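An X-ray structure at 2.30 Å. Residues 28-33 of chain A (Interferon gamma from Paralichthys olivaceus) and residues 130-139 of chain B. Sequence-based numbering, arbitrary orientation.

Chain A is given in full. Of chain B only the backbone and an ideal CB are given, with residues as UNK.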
# COMPACT_ATOMS: atom_id res chain seq x y z
N GLY A 28 9.78 -13.58 18.08
CA GLY A 28 8.33 -13.67 17.81
C GLY A 28 7.73 -12.59 16.90
O GLY A 28 6.50 -12.54 16.74
N LYS A 29 8.60 -11.77 16.28
CA LYS A 29 8.22 -10.66 15.39
C LYS A 29 9.00 -10.75 14.07
O LYS A 29 9.98 -10.02 13.89
CB LYS A 29 8.54 -9.31 16.07
CG LYS A 29 7.92 -9.13 17.45
CD LYS A 29 8.32 -7.81 18.11
CE LYS A 29 7.12 -7.18 18.82
NZ LYS A 29 7.47 -6.12 19.80
N PRO A 30 8.56 -11.59 13.11
CA PRO A 30 9.28 -11.61 11.84
C PRO A 30 9.10 -10.29 11.13
O PRO A 30 8.15 -9.54 11.42
CB PRO A 30 8.61 -12.74 11.05
CG PRO A 30 7.46 -13.22 11.90
CD PRO A 30 7.22 -12.17 12.93
N VAL A 31 10.01 -9.99 10.21
CA VAL A 31 9.90 -8.74 9.45
C VAL A 31 8.64 -8.78 8.53
O VAL A 31 7.82 -7.87 8.52
CB VAL A 31 11.18 -8.48 8.63
CG1 VAL A 31 11.05 -7.17 7.84
CG2 VAL A 31 12.41 -8.44 9.55
N PHE A 32 8.51 -9.89 7.79
CA PHE A 32 7.48 -10.10 6.80
C PHE A 32 6.54 -11.22 7.26
O PHE A 32 6.96 -12.39 7.41
CB PHE A 32 8.13 -10.47 5.49
CG PHE A 32 9.04 -9.40 4.96
CD1 PHE A 32 8.52 -8.17 4.60
CD2 PHE A 32 10.37 -9.61 4.82
CE1 PHE A 32 9.32 -7.15 4.11
CE2 PHE A 32 11.18 -8.60 4.31
CZ PHE A 32 10.65 -7.36 3.96
N PRO A 33 5.27 -10.86 7.54
CA PRO A 33 4.19 -11.83 7.74
C PRO A 33 4.01 -12.81 6.60
O PRO A 33 4.05 -12.39 5.45
CB PRO A 33 2.93 -10.94 7.77
CG PRO A 33 3.39 -9.53 7.43
CD PRO A 33 4.81 -9.50 7.89
N UNK B 130 19.18 -5.28 13.18
CA UNK B 130 18.49 -6.57 13.51
C UNK B 130 17.47 -6.95 12.41
O UNK B 130 17.42 -8.10 11.93
CB UNK B 130 17.77 -6.46 14.86
N UNK B 131 16.66 -5.96 12.05
CA UNK B 131 15.70 -6.06 10.96
C UNK B 131 16.35 -6.41 9.62
O UNK B 131 15.84 -7.30 8.89
CB UNK B 131 14.93 -4.74 10.83
N UNK B 132 17.47 -5.74 9.32
CA UNK B 132 18.24 -6.08 8.12
C UNK B 132 18.62 -7.54 8.10
O UNK B 132 18.50 -8.22 7.07
CB UNK B 132 19.50 -5.22 8.03
N UNK B 133 19.05 -8.03 9.25
CA UNK B 133 19.52 -9.39 9.33
C UNK B 133 18.40 -10.36 9.42
O UNK B 133 18.56 -11.50 9.01
CB UNK B 133 20.46 -9.57 10.53
N UNK B 134 17.27 -9.93 10.01
CA UNK B 134 16.06 -10.79 10.04
C UNK B 134 15.47 -10.95 8.63
O UNK B 134 15.26 -12.07 8.16
CB UNK B 134 15.01 -10.20 10.98
N UNK B 135 15.26 -9.82 7.95
CA UNK B 135 14.88 -9.80 6.53
C UNK B 135 15.78 -10.69 5.67
O UNK B 135 15.29 -11.54 4.87
CB UNK B 135 14.92 -8.37 6.00
N UNK B 136 17.09 -10.51 5.85
CA UNK B 136 18.09 -11.33 5.13
C UNK B 136 17.83 -12.81 5.29
O UNK B 136 17.74 -13.54 4.28
CB UNK B 136 19.50 -11.01 5.62
N UNK B 137 17.64 -13.26 6.53
CA UNK B 137 17.29 -14.67 6.77
C UNK B 137 15.93 -15.09 6.13
O UNK B 137 15.76 -16.22 5.73
CB UNK B 137 17.24 -14.92 8.28
N UNK B 138 14.98 -14.17 6.05
CA UNK B 138 13.67 -14.47 5.52
C UNK B 138 13.67 -14.44 3.99
O UNK B 138 12.78 -15.05 3.35
CB UNK B 138 12.64 -13.48 6.07
N UNK B 139 14.68 -13.80 3.39
CA UNK B 139 14.76 -13.69 1.93
C UNK B 139 14.64 -15.02 1.19
O UNK B 139 14.04 -15.09 0.15
CB UNK B 139 16.08 -13.03 1.54

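The backbone of chain B is a helix throughout, with phi and psi near -60° and -45°, so proline and glycine are poor candidates and the rest depends on what chain A, an irregular loop, offers at each turn.

At position 130 the ideal CB finds nothing of chain A within 5.5 Å, so many helix-compatible residues would do; it is Ile130(B), whose end leads away.

Position 131 points sideways, its ideal CB 4.7 Å from Val31(A) CG2. A methyl group invites an apolar partner of modest size, such as valine, isoleucine or leucine. The residue is Ile131(B), and its CG2 lies 4.0 Å from Val31(A) CG2.

Positions 132 and 133 both point away, and chain A sets no rule for them. They are Gln132(B) and Ser133(B), each hydrogen-bonded elsewhere in the structure.

Position 134 points toward chain A, and its ideal CB is only 3.4 Å from Val31(A) CG2. That tightness disfavours bulk at the CB and suits an unbranched chain that can run past the valine. Further out, the carbonyl of Lys29(A) offers an acceptor, which calls for a long donor: lysine, perhaps arginine or glutamine. Lys134(B) meets both demands. Its CB packs 3.5 Å from Val31(A) CG2, and its NZ donates a hydrogen bond to Lys29(A) O at 2.6 Å.

Position 135 is where the CA atoms of the two stretches come nearest, opposite Val31(A). The ideal CB sits 4.1 Å from Phe32(A) CE2 and 4.4 Å from Val31(A) CG2, so a small apolar residue fits naturally. Ala135(B) places its CB 4.1 Å from Phe32(A) CE2, while its backbone N lies 3.5 Å from Val31(A) CG2.

Positions 136 and 137 have no chain A atom near their ideal CBs, leaving the choice free on this evidence; they are Leu136(B) and Trp137(B).

Position 138 points toward chain A, with the ideal CB 4.7 Å from Phe32(A) CD2. Beyond it lie two successive backbone amides, those of Val31(A) and Phe32(A), so the site asks for acceptors. Glutamate could answer both amides with one carboxylate; glutamine could offer one oxygen, and aspartate has less reach. Glu138(B) extends with chi1 m and chi2 t and forks across the pair: Val31(A) N donates to Glu138(B) OE2 at 2.8 Å, and Phe32(A) N to Glu138(B) OE1 at 3.0 Å. Both bonds are close to straight, at 160° and 158°.

Position 139 points sideways into no contact with chain A; it is Leu139(B).

Chain B (130-139) IIQSKALWEL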
# COMPACT_ATOMS: atom_id res chain seq x y z
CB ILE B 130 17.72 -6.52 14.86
CG1 ILE B 130 18.64 -6.16 16.07
CG2 ILE B 130 17.00 -7.85 15.11
CD1 ILE B 130 19.83 -7.06 16.30
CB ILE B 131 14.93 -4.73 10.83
CG1 ILE B 131 14.21 -4.48 12.19
CG2 ILE B 131 14.01 -4.76 9.60
CD1 ILE B 131 12.87 -3.79 12.12
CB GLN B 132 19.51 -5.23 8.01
CG GLN B 132 19.23 -3.83 7.49
CD GLN B 132 20.39 -2.87 7.68
OE1 GLN B 132 21.50 -3.27 8.08
NE2 GLN B 132 20.15 -1.61 7.39
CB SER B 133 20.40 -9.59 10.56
OG SER B 133 20.79 -10.96 10.64
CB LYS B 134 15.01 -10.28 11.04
CG LYS B 134 15.37 -10.58 12.50
CD LYS B 134 14.46 -9.87 13.49
CE LYS B 134 13.14 -10.60 13.63
NZ LYS B 134 12.42 -10.11 14.83
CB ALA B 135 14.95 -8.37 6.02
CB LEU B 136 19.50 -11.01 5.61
CG LEU B 136 20.67 -10.94 4.64
CD1 LEU B 136 20.29 -10.27 3.33
CD2 LEU B 136 21.83 -10.17 5.30
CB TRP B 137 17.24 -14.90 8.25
CG TRP B 137 17.02 -16.30 8.71
CD1 TRP B 137 15.87 -17.06 8.63
CD2 TRP B 137 17.98 -17.09 9.42
NE1 TRP B 137 16.09 -18.30 9.21
CE2 TRP B 137 17.37 -18.33 9.71
CE3 TRP B 137 19.31 -16.87 9.81
CZ2 TRP B 137 18.04 -19.35 10.38
CZ3 TRP B 137 19.99 -17.88 10.48
CH2 TRP B 137 19.35 -19.11 10.76
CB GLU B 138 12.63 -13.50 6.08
CG GLU B 138 12.47 -13.53 7.61
CD GLU B 138 11.53 -12.45 8.12
OE1 GLU B 138 10.52 -12.15 7.42
OE2 GLU B 138 11.77 -11.90 9.23
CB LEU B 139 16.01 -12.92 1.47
CG LEU B 139 16.19 -12.68 -0.05
CD1 LEU B 139 14.94 -12.16 -0.81
CD2 LEU B 139 17.35 -11.71 -0.26
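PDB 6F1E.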